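PDB 7JQY: Cif-like 1 from Burkholderia cenocepacia, which probably hydrolyses epoxides, as a Cif-like member of the alpha/beta hydrolase fold that assembles into octamers. Local coordinates for residues D193-K196 against A202-N205; A189-F194 against D206-Y211. The protein carries 1 engineered substitution. All blocks are in the same frame, centred on the assembly; numbering follows the deposited sequence.

Interaction 1. Residues D193-K196 against A202-N205; sequences DFYK and ALSN
K196 and N205 make the polar half of this contact. NZ of K196 donates to OD1 of N205 over 2.7 Å. The C=O...donor angle is 130°, and the donor sits 18° off the carbonyl plane. A bend at chi3 (-145°) turns the end of the lysine chain to OD1; the two side chains cross at about a right angle. NZ also forms a salt bridge with E88 of a second subunit. The ammonium therefore ties the loop to a subunit interface. The same subunit supplies R28, which binds the backbone O of L203.

The apolar half is one leucine methyl against a tyrosine edge. CD1 of L203 lies near the plane of the Y195 ring, 3.9 Å from CE2 and equally far from CD2. The ring also stacks on W285, and its OH is held by D288 and Q59.

At the far end of the loop, S204 is the N-cap of the next helix: its OG accepts from the backbone N of D206. These contacts brace the loop between consecutive helices 187-198 and 205-215, in the helical insertion between strands 140-146 and 250-255 that is the usual place of the cap in alpha/beta hydrolases.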
ATOM      1  N   ASP B 193       3.009 -10.973 -18.399  1.00 33.55           N
ATOM      2  CA  ASP B 193       3.414 -12.367 -18.292  1.00 34.38           C
ATOM      3  C   ASP B 193       2.546 -13.248 -19.176  1.00 36.78           C
ATOM      4  O   ASP B 193       3.058 -14.089 -19.926  1.00 34.27           O
ATOM      5  CB  ASP B 193       3.338 -12.838 -16.845  1.00 33.55           C
ATOM      6  CG  ASP B 193       4.020 -14.180 -16.647  1.00 36.77           C
ATOM      7  OD1 ASP B 193       5.262 -14.191 -16.490  1.00 36.66           O
ATOM      8  OD2 ASP B 193       3.319 -15.214 -16.677  1.00 33.69           O
ATOM      9  N   PHE B 194       1.225 -13.043 -19.121  1.00 34.82           N
ATOM     10  CA  PHE B 194       0.330 -13.798 -19.987  1.00 36.18           C
ATOM     11  C   PHE B 194       0.756 -13.671 -21.447  1.00 38.14           C
ATOM     12  O   PHE B 194       0.833 -14.672 -22.177  1.00 35.37           O
ATOM     13  CB  PHE B 194      -1.104 -13.305 -19.792  1.00 34.33           C
ATOM     14  CG  PHE B 194      -2.129 -14.157 -20.451  1.00 35.18           C
ATOM     15  CD1 PHE B 194      -2.416 -13.994 -21.798  1.00 36.34           C
ATOM     16  CD2 PHE B 194      -2.808 -15.127 -19.729  1.00 35.12           C
ATOM     17  CE1 PHE B 194      -3.362 -14.795 -22.424  1.00 34.32           C
ATOM     18  CE2 PHE B 194      -3.753 -15.934 -20.344  1.00 34.33           C
ATOM     19  CZ  PHE B 194      -4.030 -15.768 -21.691  1.00 33.12           C
ATOM     20  N   TYR B 195       1.113 -12.478 -21.857  1.00 31.32           N
ATOM     21  CA  TYR B 195       1.489 -12.241 -23.199  1.00 32.76           C
ATOM     22  C   TYR B 195       2.799 -12.860 -23.593  1.00 35.11           C
ATOM     23  O   TYR B 195       2.862 -13.524 -24.559  1.00 34.06           O
ATOM     24  CB  TYR B 195       1.558 -10.741 -23.450  1.00 34.87           C
ATOM     25  CG  TYR B 195       0.807 -10.246 -24.630  1.00 34.81           C
ATOM     26  CD1 TYR B 195      -0.493  -9.892 -24.528  1.00 37.64           C
ATOM     27  CD2 TYR B 195       1.400 -10.105 -25.828  1.00 40.34           C
ATOM     28  CE1 TYR B 195      -1.192  -9.423 -25.604  1.00 37.52           C
ATOM     29  CE2 TYR B 195       0.714  -9.642 -26.906  1.00 39.69           C
ATOM     30  CZ  TYR B 195      -0.585  -9.297 -26.779  1.00 38.40           C
ATOM     31  OH  TYR B 195      -1.272  -8.825 -27.834  1.00 47.65           O
ATOM     32  N   LYS B 196       3.831 -12.675 -22.803  1.00 33.59           N
ATOM     33  CA  LYS B 196       5.160 -13.128 -23.197  1.00 34.83           C
ATOM     34  C   LYS B 196       5.272 -14.646 -23.187  1.00 33.94           C
ATOM     35  O   LYS B 196       6.027 -15.209 -23.984  1.00 34.84           O
ATOM     36  CB  LYS B 196       6.215 -12.508 -22.285  1.00 34.08           C
ATOM     37  CG  LYS B 196       6.405 -11.023 -22.506  1.00 33.64           C
ATOM     38  CD  LYS B 196       7.547 -10.533 -21.664  1.00 34.40           C
ATOM     39  CE  LYS B 196       7.335  -9.142 -21.130  1.00 30.62           C
ATOM     40  NZ  LYS B 196       8.660  -8.539 -20.779  1.00 30.02           N
ATOM     41  N   ALA B 202       9.837 -11.543 -30.164  1.00 35.82           N
ATOM     42  CA  ALA B 202      10.003 -10.616 -29.054  1.00 35.07           C
ATOM     43  C   ALA B 202       9.222  -9.329 -29.309  1.00 33.92           C
ATOM     44  O   ALA B 202       9.358  -8.705 -30.365  1.00 30.61           O
ATOM     45  CB  ALA B 202      11.481 -10.300 -28.839  1.00 32.20           C
ATOM     46  N   LEU B 203       8.399  -8.938 -28.337  1.00 33.25           N
ATOM     47  CA  LEU B 203       7.624  -7.710 -28.407  1.00 35.14           C
ATOM     48  C   LEU B 203       8.137  -6.690 -27.395  1.00 34.78           C
ATOM     49  O   LEU B 203       8.831  -7.021 -26.429  1.00 35.33           O
ATOM     50  CB  LEU B 203       6.142  -7.990 -28.155  1.00 38.37           C
ATOM     51  CG  LEU B 203       5.633  -9.172 -28.979  1.00 34.53           C
ATOM     52  CD1 LEU B 203       4.325  -9.687 -28.407  1.00 35.76           C
ATOM     53  CD2 LEU B 203       5.469  -8.738 -30.423  1.00 34.48           C
ATOM     54  N   SER B 204       7.782  -5.434 -27.622  1.00 34.76           N
ATOM     55  CA  SER B 204       8.218  -4.375 -26.728  1.00 35.88           C
ATOM     56  C   SER B 204       7.253  -4.296 -25.559  1.00 32.24           C
ATOM     57  O   SER B 204       6.040  -4.441 -25.737  1.00 33.08           O
ATOM     58  CB  SER B 204       8.276  -3.033 -27.454  1.00 36.13           C
ATOM     59  OG  SER B 204       8.241  -1.952 -26.533  1.00 39.60           O
ATOM     60  N   ASN B 205       7.810  -4.115 -24.359  1.00 32.74           N
ATOM     61  CA  ASN B 205       6.981  -3.971 -23.170  1.00 32.40           C
ATOM     62  C   ASN B 205       6.027  -2.794 -23.299  1.00 34.07           C
ATOM     63  O   ASN B 205       4.901  -2.846 -22.788  1.00 33.37           O
ATOM     64  CB  ASN B 205       7.849  -3.764 -21.930  1.00 32.90           C
ATOM     65  CG  ASN B 205       8.595  -5.004 -21.517  1.00 34.50           C
ATOM     66  OD1 ASN B 205       8.236  -6.124 -21.889  1.00 33.64           O
ATOM     67  ND2 ASN B 205       9.638  -4.814 -20.722  1.00 31.34           N
TER

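Interaction 2. Residues A189-F194 against D206-Y211; sequences AYILDF and DDIAVY
L192 and I208 carry the apolar contact between helices 187-198 and 205-215. CD1 of L192 rests 3.8 Å from CG2 of I208 and 4.0 Å from its CB. The two side chains cross obliquely. With chi1 at -50°, I208 holds CG2 anti to its backbone N, where the methyl reaches the other helix, 4.0 Å from CA of L192. I191 adds a looser touch on the same methyl, with CG2 to CG2 at 4.2 Å.

The axes of segments 189-194 and 206-211 come within 9.2 Å, and their N-to-C directions differ by 124°. The two helices are consecutive in the cap region of an alpha/beta hydrolase fold, inserted between strands 140-146 and 250-255. Further along helix 205-215, I191 also packs on A212 and Y215.

CD1 of L192 comes within 4.1 Å of the backbone N of A209, and CG2 of I208 within 4.2 Å of the backbone O of I191. No hydrogen bond crosses between the two segments. Polar groups bond elsewhere: Y190 OH to H173, D207 OD1 to Y62 and the backbone N of G17, and Y211 OH to D288 and R65. A third subunit packs against A189 and Y190 through M181 and L182.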
ATOM      1  N   ALA B 189       1.628  -6.614 -14.512  1.00 33.20           N
ATOM      2  CA  ALA B 189       2.412  -7.821 -14.270  1.00 34.40           C
ATOM      3  C   ALA B 189       1.670  -9.068 -14.746  1.00 36.42           C
ATOM      4  O   ALA B 189       2.288 -10.011 -15.259  1.00 30.73           O
ATOM      5  CB  ALA B 189       2.769  -7.926 -12.789  1.00 32.14           C
ATOM      6  N   TYR B 190       0.352  -9.107 -14.554  1.00 31.93           N
ATOM      7  CA  TYR B 190      -0.417 -10.267 -14.980  1.00 33.75           C
ATOM      8  C   TYR B 190      -0.468 -10.371 -16.498  1.00 35.13           C
ATOM      9  O   TYR B 190      -0.253 -11.451 -17.058  1.00 32.68           O
ATOM     10  CB  TYR B 190      -1.829 -10.200 -14.394  1.00 33.18           C
ATOM     11  CG  TYR B 190      -2.705 -11.402 -14.716  1.00 36.60           C
ATOM     12  CD1 TYR B 190      -2.494 -12.638 -14.092  1.00 33.11           C
ATOM     13  CD2 TYR B 190      -3.758 -11.297 -15.618  1.00 35.89           C
ATOM     14  CE1 TYR B 190      -3.301 -13.720 -14.363  1.00 32.94           C
ATOM     15  CE2 TYR B 190      -4.576 -12.385 -15.905  1.00 35.24           C
ATOM     16  CZ  TYR B 190      -4.343 -13.595 -15.273  1.00 36.18           C
ATOM     17  OH  TYR B 190      -5.149 -14.679 -15.555  1.00 34.81           O
ATOM     18  N   ILE B 191      -0.720  -9.254 -17.183  1.00 32.42           N
ATOM     19  CA  ILE B 191      -0.952  -9.291 -18.623  1.00 32.09           C
ATOM     20  C   ILE B 191       0.359  -9.389 -19.399  1.00 33.92           C
ATOM     21  O   ILE B 191       0.419 -10.040 -20.448  1.00 28.52           O
ATOM     22  CB  ILE B 191      -1.789  -8.067 -19.037  1.00 32.08           C
ATOM     23  CG1 ILE B 191      -3.257  -8.327 -18.717  1.00 32.36           C
ATOM     24  CG2 ILE B 191      -1.616  -7.731 -20.504  1.00 31.40           C
ATOM     25  CD1 ILE B 191      -4.072  -7.036 -18.448  1.00 29.63           C
ATOM     26  N   LEU B 192       1.422  -8.726 -18.929  1.00 33.67           N
ATOM     27  CA  LEU B 192       2.714  -8.869 -19.596  1.00 33.70           C
ATOM     28  C   LEU B 192       3.193 -10.314 -19.543  1.00 34.23           C
ATOM     29  O   LEU B 192       3.744 -10.833 -20.522  1.00 32.14           O
ATOM     30  CB  LEU B 192       3.755  -7.947 -18.956  1.00 32.50           C
ATOM     31  CG  LEU B 192       4.127  -6.651 -19.677  1.00 34.24           C
ATOM     32  CD1 LEU B 192       2.955  -5.664 -19.674  1.00 35.31           C
ATOM     33  CD2 LEU B 192       5.328  -6.037 -18.999  1.00 32.15           C
ATOM     34  N   ASP B 193       3.009 -10.973 -18.399  1.00 33.55           N
ATOM     35  CA  ASP B 193       3.414 -12.367 -18.292  1.00 34.38           C
ATOM     36  C   ASP B 193       2.546 -13.248 -19.176  1.00 36.78           C
ATOM     37  O   ASP B 193       3.058 -14.089 -19.926  1.00 34.27           O
ATOM     38  CB  ASP B 193       3.338 -12.838 -16.845  1.00 33.55           C
ATOM     39  CG  ASP B 193       4.020 -14.180 -16.647  1.00 36.77           C
ATOM     40  OD1 ASP B 193       5.262 -14.191 -16.490  1.00 36.66           O
ATOM     41  OD2 ASP B 193       3.319 -15.214 -16.677  1.00 33.69           O
ATOM     42  N   PHE B 194       1.225 -13.043 -19.121  1.00 34.82           N
ATOM     43  CA  PHE B 194       0.330 -13.798 -19.987  1.00 36.18           C
ATOM     44  C   PHE B 194       0.756 -13.671 -21.447  1.00 38.14           C
ATOM     45  O   PHE B 194       0.833 -14.672 -22.177  1.00 35.37           O
ATOM     46  CB  PHE B 194      -1.104 -13.305 -19.792  1.00 34.33           C
ATOM     47  CG  PHE B 194      -2.129 -14.157 -20.451  1.00 35.18           C
ATOM     48  CD1 PHE B 194      -2.416 -13.994 -21.798  1.00 36.34           C
ATOM     49  CD2 PHE B 194      -2.808 -15.127 -19.729  1.00 35.12           C
ATOM     50  CE1 PHE B 194      -3.362 -14.795 -22.424  1.00 34.32           C
ATOM     51  CE2 PHE B 194      -3.753 -15.934 -20.344  1.00 34.33           C
ATOM     52  CZ  PHE B 194      -4.030 -15.768 -21.691  1.00 33.12           C
ATOM     53  N   ASP B 206       6.459  -1.718 -23.959  1.00 34.17           N
ATOM     54  CA  ASP B 206       5.597  -0.551 -24.074  1.00 32.84           C
ATOM     55  C   ASP B 206       4.335  -0.867 -24.858  1.00 34.49           C
ATOM     56  O   ASP B 206       3.271  -0.328 -24.551  1.00 35.68           O
ATOM     57  CB  ASP B 206       6.339   0.606 -24.739  1.00 36.41           C
ATOM     58  CG  ASP B 206       7.565   1.044 -23.962  1.00 37.16           C
ATOM     59  OD1 ASP B 206       7.722   0.632 -22.787  1.00 36.09           O
ATOM     60  OD2 ASP B 206       8.379   1.787 -24.544  1.00 39.03           O
ATOM     61  N   ASP B 207       4.418  -1.773 -25.838  1.00 33.16           N
ATOM     62  CA  ASP B 207       3.227  -2.122 -26.611  1.00 32.47           C
ATOM     63  C   ASP B 207       2.253  -2.943 -25.771  1.00 33.27           C
ATOM     64  O   ASP B 207       1.048  -2.675 -25.764  1.00 31.05           O
ATOM     65  CB  ASP B 207       3.621  -2.907 -27.864  1.00 32.66           C
ATOM     66  CG  ASP B 207       4.047  -2.018 -29.007  1.00 34.33           C
ATOM     67  OD1 ASP B 207       3.574  -0.856 -29.089  1.00 28.92           O
ATOM     68  OD2 ASP B 207       4.851  -2.499 -29.831  1.00 25.92           O
ATOM     69  N   ILE B 208       2.759  -3.960 -25.060  1.00 33.10           N
ATOM     70  CA  ILE B 208       1.880  -4.779 -24.228  1.00 32.39           C
ATOM     71  C   ILE B 208       1.264  -3.939 -23.106  1.00 34.53           C
ATOM     72  O   ILE B 208       0.102  -4.142 -22.733  1.00 35.45           O
ATOM     73  CB  ILE B 208       2.645  -6.002 -23.679  1.00 35.05           C
ATOM     74  CG1 ILE B 208       3.379  -6.739 -24.810  1.00 32.32           C
ATOM     75  CG2 ILE B 208       1.690  -6.965 -22.981  1.00 34.16           C
ATOM     76  CD1 ILE B 208       4.492  -7.638 -24.329  1.00 35.50           C
ATOM     77  N   ALA B 209       2.006  -2.954 -22.592  1.00 32.53           N
ATOM     78  CA  ALA B 209       1.487  -2.111 -21.514  1.00 35.20           C
ATOM     79  C   ALA B 209       0.280  -1.290 -21.961  1.00 31.54           C
ATOM     80  O   ALA B 209      -0.557  -0.915 -21.134  1.00 32.26           O
ATOM     81  CB  ALA B 209       2.589  -1.190 -20.986  1.00 33.54           C
ATOM     82  N   VAL B 210       0.166  -1.007 -23.258  1.00 32.79           N
ATOM     83  CA  VAL B 210      -1.026  -0.334 -23.757  1.00 33.06           C
ATOM     84  C   VAL B 210      -2.262  -1.181 -23.483  1.00 35.54           C
ATOM     85  O   VAL B 210      -3.295  -0.670 -23.020  1.00 33.72           O
ATOM     86  CB  VAL B 210      -0.868  -0.043 -25.257  1.00 32.74           C
ATOM     87  CG1 VAL B 210      -2.165   0.506 -25.835  1.00 30.48           C
ATOM     88  CG2 VAL B 210       0.298   0.907 -25.485  1.00 35.38           C
ATOM     89  N   TYR B 211      -2.173  -2.492 -23.743  1.00 31.34           N
ATOM     90  CA  TYR B 211      -3.266  -3.395 -23.391  1.00 31.00           C
ATOM     91  C   TYR B 211      -3.471  -3.439 -21.882  1.00 29.53           C
ATOM     92  O   TYR B 211      -4.595  -3.295 -21.389  1.00 29.16           O
ATOM     93  CB  TYR B 211      -2.985  -4.809 -23.904  1.00 31.55           C
ATOM     94  CG  TYR B 211      -2.610  -4.951 -25.357  1.00 32.68           C
ATOM     95  CD1 TYR B 211      -3.347  -4.324 -26.364  1.00 29.94           C
ATOM     96  CD2 TYR B 211      -1.541  -5.763 -25.726  1.00 31.87           C
ATOM     97  CE1 TYR B 211      -3.005  -4.477 -27.697  1.00 31.90           C
ATOM     98  CE2 TYR B 211      -1.193  -5.927 -27.051  1.00 32.43           C
ATOM     99  CZ  TYR B 211      -1.927  -5.294 -28.036  1.00 35.68           C
ATOM    100  OH  TYR B 211      -1.569  -5.462 -29.354  1.00 33.45           O
TER

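Interaction 1 joins helix 187-198 to the loop that follows it, interaction 2 to the helix after that loop. Their centres are about 6 Å apart. I208 bridges them: its CG2 lies 3.8 Å from CG of Y195, and its CD1 is 4.2 Å from CB of L203. N205 OD1, the acceptor of K196, is 4.1 Å from CD2 of L192. Y195 and Y211 also meet, and their hydroxyls bind different oxygens of D288, OD2 and OD1. K196 and L203 bond to a second subunit, while A189, Y190 and D193 pack on a third. The engineered S123, at the probable nucleophile elbow, lies in neither contact; both belong to the helical insertion, which in this family usually caps the active site.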